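Side-chain contacts in hypothetical protein PA2201 (Pseudomonas aeruginosa, PDB 2FEF), which is of unknown function but is probably a PoNi-type immunity protein that protects the cell against a PoNe DNase toxin: residues L70-A73 with W74-G77; A109-L112 with D113-R116; R202-G205 with Q206-A209; D218-A221 with L222-Y225. All coordinates share one frame; numbering follows the deposited sequence.

Contact 1 (L70-A73 with W74-G77); sequences LENA and WAWG
Trp74 of helix 66-93 folds its indole back over the preceding turn, where Leu70 and Glu71 receive it. Its CB passes the carbonyl oxygen of Glu71. With chi1 at -64°, CG is anti to the carbonyl carbon and the ring is sent back toward the start of the helix, CG and CD2 lying above Leu70 O. Farther out, CZ2 meets Leu70 CG at 3.4 Å, and CH2 touches both CG and CD2 of that leucine. This is a CH-pi contact: Leu70 CG stands 3.9 Å from the centroid of the six-membered ring of Trp74, over its face. At the ring's rim, CE3 comes 3.1 Å from Glu71 OE1, which lies near the ring plane, while the carboxylate is turned 86° against the indole. His67 holds Glu71 OE2 by a hydrogen bond, and His56 of a second subunit stacks on Trp74. On another side of the helix, two residues on, Asn72 and Trp76 run side by side, amide and indole planes 79° apart; Asn72 ND2 and Trp76 NE1 both donate to Gly57 O. The backbone bond from Trp74 N to Leu70 O, 3.1 Å, is one of four i to i+4 bonds beneath these side chains. The indole thus has an aliphatic branch on its face and a carboxylate oxygen at its rim, where the partly positive ring hydrogens probably favour the negative charge.

Contact 2 (A109-L112 with D113-R116); sequences ALWL and DYSR
This is a buried i to i+3 and i to i+4 contact within the long helix 97-127, part of the all-helical N-terminal domain-like region, where Leu112 meets Arg116 and Trp111 meets Tyr114. Regular alpha-helical bonds carry it, such as Asp113 N to Ala109 O at 2.8 Å, with an N-H...O angle of 172°. Leu112 spreads beneath the guanidinium of Arg116: CG lies 3.4 Å from Arg116 CZ, over the centre of the group, and CD2 sits over the same face. With chi1 at -69°, Arg116 CG lies beside its backbone N and the chain heads back toward the preceding turn; extended from CG to NE, it carries the guanidinium as far as Leu112. A salt bridge, its hydrogen bond long and weak, joins Arg116 NH1 to Asp113 OD1 at 3.4 Å, whereas Glu171 on helix 165-172 pairs with Arg116 NE. The carboxylate of Asp113 also takes the backbone N-H groups of Asp9 and Asn10, tying the N-terminal loop to this helix. Trp111 and Tyr114 point the same way, Trp111 CE3 reaching the edge of the phenol ring, 3.9 Å from Tyr114 CD2; Trp111 NE1 donates to Ser84 OG on helix 66-93. Ser115 holds its hydroxyl between the backbone N and the carbonyl carbon (chi1 77°), which turns it back to the preceding turn. Leu112 O therefore accepts two bonds, from Arg116 N and, at 2.7 Å, from Ser115 OG.

Contact 3 (R202-G205 with Q206-A209); sequences RPFG and QLRA
A short 3-10 passage joins the end of helix 201-204 to the start of helix 208-213, and three successive i to i+3 bonds draw Gln206, Leu207 and Arg208 onto the residues before them. Gln206 N donates to Pro203 O at 3.1 Å, Leu207 N to Phe204 O at 3.2 Å and Arg208 N to Gly205 O at 3.1 Å. The last two donors stand above the carbonyl plane, Leu207 N by 60°, as the tight winding brings them over the C=O group rather than onto a lone pair. The proline that starts the run follows a cis peptide bond, and its CG lies over the centre of the Phe204 ring. Leu207 approaches that ring at its edge, Leu207 CD1 being 4.3 Å from Phe204 CD2, a loose apolar contact. With chi1 at -65°, Leu207 CG stays beside its own backbone N, which keeps CG 3.7 Å from Phe204 O; CB is put there by the backbone itself. Gln206 does the same on the outer side, its CG 3.5 Å from Pro203 O, and Arg208 CB touches Gly205 O before the extended chain leads away. Tyr146 and Trp253 meet the phenylalanine ring from elsewhere in the chain, and Leu180 on helix 179-189 touches both Phe204 and Leu207. The contact is thus held chiefly by backbone polarity, while its buried apolar side chains face the helices around it.

Contact 4 (D218-A221 with L222-Y225); sequences DAQA and LAPY
One face of the Gln220 amide lies over the methyl group of Ala223, off centre, and the methyl meets all three of its outer atoms: Ala223 CB is 3.8 Å from Gln220 NE2 and about as far from CD and OE1. On the same side of the amide plane, Pro224 CD lies 4.0 Å from Gln220 NE2; the glutamine chain and the proline cross at about a right angle. The bend at chi2 (61°) folds the amide back toward these two residues. Pro224 CD also packs 3.3 Å from Gln220 O. This is the entry to helix 223-234, led in by an Asx turn: Asp218 OD1 accepts from Gln220 N at 2.9 Å, the donor lying above the carboxylate plane. Two i to i+3 backbone bonds follow, from Leu222 N to Ala219 O at 2.9 Å and from Ala223 N to Gln220 O at 3.2 Å, the second donor 72° out of the carbonyl plane. Leu222 sends its branches inward, onto Val260 and Leu263 of helix 258-267. On helix 272-275, Val273 touches Ala219 and Gln220, and Leu274 touches Ala219 and Ala223.

The contacts follow one another along the chain and fall into two pairs. Contacts 1 and 2, centres 10 Å apart, sit on the consecutive helices 66-93 and 97-127 of the N-terminal domain-like region, where Tyr114 CD1 packs 3.0 Å from Ala73 O and Trp76 lies against Asp113. Contacts 3 and 4, 12 Å apart between centres, belong to the PoNi C-terminal region: Leu207 CD2 meets Leu222 CD2 at 3.4 Å, and Tyr225 reaches back to Pro203, Phe204 and Gln206. Between the pairs the centres are 30 to 41 Å apart and nothing touches; each pair joins neighbouring helical elements within its own part of this protein, which has no strands.

Contact 1 (L70-A73 with W74-G77)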
# COMPACT_ATOMS: atom_id res chain seq x y z
N LEU B 70 -14.41 0.98 -15.70
CA LEU B 70 -14.29 2.33 -15.18
C LEU B 70 -13.51 2.28 -13.87
O LEU B 70 -12.66 3.12 -13.61
CB LEU B 70 -15.69 2.93 -15.05
CG LEU B 70 -15.88 4.37 -14.63
CD1 LEU B 70 -15.24 5.31 -15.67
CD2 LEU B 70 -17.39 4.66 -14.45
N GLU B 71 -13.78 1.29 -13.02
CA GLU B 71 -13.03 1.17 -11.76
C GLU B 71 -11.58 0.91 -12.00
O GLU B 71 -10.70 1.51 -11.33
CB GLU B 71 -13.65 0.08 -10.85
CG GLU B 71 -15.04 0.44 -10.44
CD GLU B 71 -15.11 1.33 -9.19
OE1 GLU B 71 -14.08 1.88 -8.73
OE2 GLU B 71 -16.24 1.48 -8.67
N ASN B 72 -11.26 0.08 -12.99
CA ASN B 72 -9.84 -0.05 -13.36
C ASN B 72 -9.19 1.25 -13.86
O ASN B 72 -8.02 1.52 -13.57
CB ASN B 72 -9.68 -1.10 -14.44
CG ASN B 72 -8.24 -1.50 -14.62
OD1 ASN B 72 -7.46 -1.46 -13.69
ND2 ASN B 72 -7.88 -1.89 -15.84
N ALA B 73 -9.93 2.03 -14.65
CA ALA B 73 -9.40 3.33 -15.12
C ALA B 73 -9.03 4.22 -13.92
O ALA B 73 -7.98 4.86 -13.92
CB ALA B 73 -10.42 4.04 -16.07
N TRP B 74 -9.88 4.26 -12.90
CA TRP B 74 -9.57 5.07 -11.72
C TRP B 74 -8.28 4.63 -11.03
O TRP B 74 -7.54 5.46 -10.53
CB TRP B 74 -10.76 5.11 -10.76
CG TRP B 74 -12.01 5.80 -11.35
CD1 TRP B 74 -12.02 6.88 -12.22
CD2 TRP B 74 -13.38 5.48 -11.09
NE1 TRP B 74 -13.33 7.22 -12.52
CE2 TRP B 74 -14.17 6.37 -11.86
CE3 TRP B 74 -14.01 4.52 -10.31
CZ2 TRP B 74 -15.58 6.34 -11.83
CZ3 TRP B 74 -15.43 4.47 -10.30
CH2 TRP B 74 -16.19 5.37 -11.07
N ALA B 75 -8.00 3.32 -11.04
CA ALA B 75 -6.75 2.79 -10.45
C ALA B 75 -5.53 3.30 -11.25
O ALA B 75 -4.51 3.74 -10.70
CB ALA B 75 -6.79 1.25 -10.41
N TRP B 76 -5.66 3.32 -12.57
CA TRP B 76 -4.63 3.87 -13.41
C TRP B 76 -4.44 5.35 -13.17
O TRP B 76 -3.33 5.83 -13.20
CB TRP B 76 -4.95 3.65 -14.91
CG TRP B 76 -4.63 2.27 -15.44
CD1 TRP B 76 -5.28 1.09 -15.16
CD2 TRP B 76 -3.60 1.94 -16.38
NE1 TRP B 76 -4.71 0.05 -15.86
CE2 TRP B 76 -3.67 0.55 -16.61
CE3 TRP B 76 -2.61 2.70 -17.03
CZ2 TRP B 76 -2.80 -0.12 -17.51
CZ3 TRP B 76 -1.74 2.04 -17.92
CH2 TRP B 76 -1.83 0.63 -18.13
N GLY B 77 -5.54 6.08 -13.00
CA GLY B 77 -5.44 7.51 -12.69
C GLY B 77 -4.70 7.76 -11.39
O GLY B 77 -3.90 8.68 -11.29

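Contact 2 (A109-L112 with D113-R116)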
# COMPACT_ATOMS: atom_id res chain seq x y z
N ALA B 109 3.17 9.17 -19.97
CA ALA B 109 2.56 7.97 -20.58
C ALA B 109 1.45 7.45 -19.70
O ALA B 109 0.42 7.06 -20.18
CB ALA B 109 3.59 6.89 -20.77
N LEU B 110 1.66 7.41 -18.38
CA LEU B 110 0.62 6.88 -17.51
C LEU B 110 -0.62 7.76 -17.52
O LEU B 110 -1.73 7.23 -17.52
CB LEU B 110 1.13 6.64 -16.09
CG LEU B 110 2.06 5.43 -15.93
CD1 LEU B 110 2.78 5.60 -14.57
CD2 LEU B 110 1.30 4.07 -16.08
N TRP B 111 -0.44 9.10 -17.51
CA TRP B 111 -1.60 10.00 -17.64
C TRP B 111 -2.40 9.80 -18.95
O TRP B 111 -3.64 9.74 -18.94
CB TRP B 111 -1.16 11.46 -17.48
CG TRP B 111 -1.02 11.89 -16.04
CD1 TRP B 111 0.16 11.99 -15.32
CD2 TRP B 111 -2.08 12.23 -15.14
NE1 TRP B 111 -0.12 12.42 -14.04
CE2 TRP B 111 -1.48 12.54 -13.89
CE3 TRP B 111 -3.48 12.28 -15.25
CZ2 TRP B 111 -2.24 12.94 -12.77
CZ3 TRP B 111 -4.24 12.68 -14.15
CH2 TRP B 111 -3.61 12.99 -12.92
N LEU B 112 -1.67 9.68 -20.06
CA LEU B 112 -2.25 9.42 -21.38
C LEU B 112 -2.97 8.07 -21.41
O LEU B 112 -4.12 8.00 -21.84
CB LEU B 112 -1.14 9.42 -22.42
CG LEU B 112 -1.57 9.27 -23.87
CD1 LEU B 112 -2.54 10.39 -24.22
CD2 LEU B 112 -0.33 9.29 -24.74
N ASP B 113 -2.29 7.00 -20.95
CA ASP B 113 -2.94 5.66 -20.84
C ASP B 113 -4.17 5.67 -19.96
O ASP B 113 -5.20 5.08 -20.31
CB ASP B 113 -1.95 4.58 -20.35
CG ASP B 113 -0.79 4.33 -21.38
OD1 ASP B 113 -0.87 4.73 -22.56
OD2 ASP B 113 0.20 3.70 -21.00
N TYR B 114 -4.07 6.32 -18.80
CA TYR B 114 -5.25 6.50 -17.97
C TYR B 114 -6.41 7.11 -18.76
O TYR B 114 -7.52 6.58 -18.73
CB TYR B 114 -4.92 7.35 -16.72
CG TYR B 114 -6.10 8.01 -16.01
CD1 TYR B 114 -7.21 7.27 -15.61
CD2 TYR B 114 -6.06 9.38 -15.68
CE1 TYR B 114 -8.29 7.89 -14.96
CE2 TYR B 114 -7.11 9.99 -15.02
CZ TYR B 114 -8.22 9.25 -14.66
OH TYR B 114 -9.28 9.83 -13.99
N SER B 115 -6.16 8.22 -19.44
CA SER B 115 -7.24 8.90 -20.17
C SER B 115 -7.86 7.98 -21.24
O SER B 115 -9.07 8.02 -21.51
CB SER B 115 -6.71 10.19 -20.81
OG SER B 115 -5.94 9.93 -22.01
N ARG B 116 -7.03 7.16 -21.88
CA ARG B 116 -7.53 6.26 -22.94
C ARG B 116 -8.40 5.15 -22.38
O ARG B 116 -9.43 4.78 -22.96
CB ARG B 116 -6.38 5.66 -23.74
CG ARG B 116 -5.66 6.71 -24.59
CD ARG B 116 -4.33 6.16 -25.00
NE ARG B 116 -3.67 7.01 -25.97
CZ ARG B 116 -2.37 6.96 -26.24
NH1 ARG B 116 -1.58 6.12 -25.56
NH2 ARG B 116 -1.84 7.78 -27.14

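Contact 3 (R202-G205 with Q206-A209)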
# COMPACT_ATOMS: atom_id res chain seq x y z
N ARG B 202 -5.50 32.76 -7.63
CA ARG B 202 -4.46 32.79 -6.58
C ARG B 202 -3.69 31.47 -6.70
O ARG B 202 -4.21 30.43 -6.33
CB ARG B 202 -5.13 32.86 -5.20
CG ARG B 202 -5.61 34.24 -4.74
CD ARG B 202 -6.60 34.96 -5.66
NE ARG B 202 -7.93 34.35 -5.76
CZ ARG B 202 -9.03 35.00 -6.14
NH1 ARG B 202 -10.19 34.36 -6.22
NH2 ARG B 202 -8.98 36.30 -6.45
N PRO B 203 -2.44 31.49 -7.17
CA PRO B 203 -1.58 32.63 -7.48
C PRO B 203 -1.62 33.18 -8.92
O PRO B 203 -1.07 34.24 -9.18
CB PRO B 203 -0.17 32.07 -7.23
CG PRO B 203 -0.25 30.63 -7.66
CD PRO B 203 -1.71 30.20 -7.32
N PHE B 204 -2.23 32.45 -9.83
CA PHE B 204 -1.95 32.66 -11.25
C PHE B 204 -2.49 33.94 -11.91
O PHE B 204 -2.01 34.34 -12.97
CB PHE B 204 -2.35 31.41 -12.04
CG PHE B 204 -1.71 30.16 -11.55
CD1 PHE B 204 -2.47 29.16 -10.95
CD2 PHE B 204 -0.32 29.97 -11.69
CE1 PHE B 204 -1.87 27.99 -10.47
CE2 PHE B 204 0.27 28.78 -11.26
CZ PHE B 204 -0.49 27.82 -10.64
N GLY B 205 -3.48 34.58 -11.28
CA GLY B 205 -3.96 35.89 -11.74
C GLY B 205 -2.88 36.96 -11.70
O GLY B 205 -2.96 37.94 -12.44
N GLN B 206 -1.86 36.75 -10.86
CA GLN B 206 -0.74 37.69 -10.69
C GLN B 206 0.25 37.67 -11.87
O GLN B 206 1.20 38.46 -11.89
CB GLN B 206 0.01 37.42 -9.36
CG GLN B 206 -0.89 37.60 -8.12
CD GLN B 206 -1.34 39.04 -7.94
OE1 GLN B 206 -2.54 39.34 -8.03
NE2 GLN B 206 -0.39 39.93 -7.73
N LEU B 207 0.01 36.77 -12.83
CA LEU B 207 0.73 36.72 -14.11
C LEU B 207 0.13 37.65 -15.17
O LEU B 207 0.72 37.82 -16.25
CB LEU B 207 0.78 35.29 -14.65
CG LEU B 207 1.57 34.25 -13.82
CD1 LEU B 207 1.46 32.84 -14.38
CD2 LEU B 207 3.04 34.64 -13.73
N ARG B 208 -1.02 38.26 -14.85
CA ARG B 208 -1.77 39.13 -15.76
C ARG B 208 -0.93 40.23 -16.39
O ARG B 208 -1.02 40.44 -17.59
CB ARG B 208 -3.01 39.72 -15.09
CG ARG B 208 -3.85 40.66 -15.95
CD ARG B 208 -5.28 40.73 -15.43
NE ARG B 208 -5.93 41.99 -15.75
CZ ARG B 208 -7.25 42.17 -15.87
NH1 ARG B 208 -8.10 41.15 -15.71
NH2 ARG B 208 -7.73 43.38 -16.17
N ALA B 209 -0.10 40.89 -15.59
CA ALA B 209 0.80 41.93 -16.09
C ALA B 209 1.78 41.38 -17.12
O ALA B 209 2.00 42.00 -18.17
CB ALA B 209 1.56 42.59 -14.95

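Contact 4 (D218-A221 with L222-Y225)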
# COMPACT_ATOMS: atom_id res chain seq x y z
N ASP B 218 12.25 40.86 -20.90
CA ASP B 218 12.69 41.08 -19.54
C ASP B 218 12.07 40.05 -18.61
O ASP B 218 10.84 39.94 -18.50
CB ASP B 218 12.40 42.52 -19.06
CG ASP B 218 13.41 43.01 -18.04
OD1 ASP B 218 13.99 42.16 -17.31
OD2 ASP B 218 13.64 44.24 -17.97
N ALA B 219 12.94 39.29 -17.96
CA ALA B 219 12.52 38.33 -16.94
C ALA B 219 12.05 39.09 -15.69
O ALA B 219 11.34 38.53 -14.88
CB ALA B 219 13.69 37.43 -16.61
N GLN B 220 12.45 40.37 -15.56
CA GLN B 220 12.07 41.20 -14.40
C GLN B 220 10.55 41.24 -14.17
O GLN B 220 10.08 41.45 -13.04
CB GLN B 220 12.64 42.62 -14.52
CG GLN B 220 12.23 43.56 -13.37
CD GLN B 220 12.70 43.07 -11.99
OE1 GLN B 220 13.78 42.50 -11.85
NE2 GLN B 220 11.88 43.32 -10.97
N ALA B 221 9.80 41.03 -15.24
CA ALA B 221 8.36 41.00 -15.22
C ALA B 221 7.81 39.92 -14.27
O ALA B 221 6.67 40.03 -13.80
CB ALA B 221 7.82 40.79 -16.66
N LEU B 222 8.62 38.90 -13.98
CA LEU B 222 8.20 37.77 -13.15
C LEU B 222 8.87 37.73 -11.79
O LEU B 222 8.55 36.88 -10.95
CB LEU B 222 8.42 36.45 -13.90
CG LEU B 222 7.45 36.26 -15.08
CD1 LEU B 222 7.79 35.00 -15.91
CD2 LEU B 222 5.97 36.21 -14.64
N ALA B 223 9.80 38.66 -11.55
CA ALA B 223 10.49 38.69 -10.27
C ALA B 223 9.55 38.99 -9.07
O ALA B 223 9.60 38.28 -8.06
CB ALA B 223 11.74 39.60 -10.30
N PRO B 224 8.67 40.02 -9.16
CA PRO B 224 7.68 40.23 -8.09
C PRO B 224 6.75 39.03 -7.86
O PRO B 224 6.44 38.72 -6.70
CB PRO B 224 6.89 41.45 -8.59
CG PRO B 224 7.92 42.24 -9.39
CD PRO B 224 8.59 41.11 -10.16
N TYR B 225 6.36 38.35 -8.93
CA TYR B 225 5.58 37.11 -8.84
C TYR B 225 6.29 36.02 -8.03
O TYR B 225 5.67 35.42 -7.13
CB TYR B 225 5.20 36.60 -10.24
CG TYR B 225 4.39 35.31 -10.24
CD1 TYR B 225 3.02 35.33 -10.04
CD2 TYR B 225 5.02 34.05 -10.45
CE1 TYR B 225 2.27 34.14 -10.05
CE2 TYR B 225 4.28 32.85 -10.47
CZ TYR B 225 2.90 32.92 -10.27
OH TYR B 225 2.16 31.73 -10.27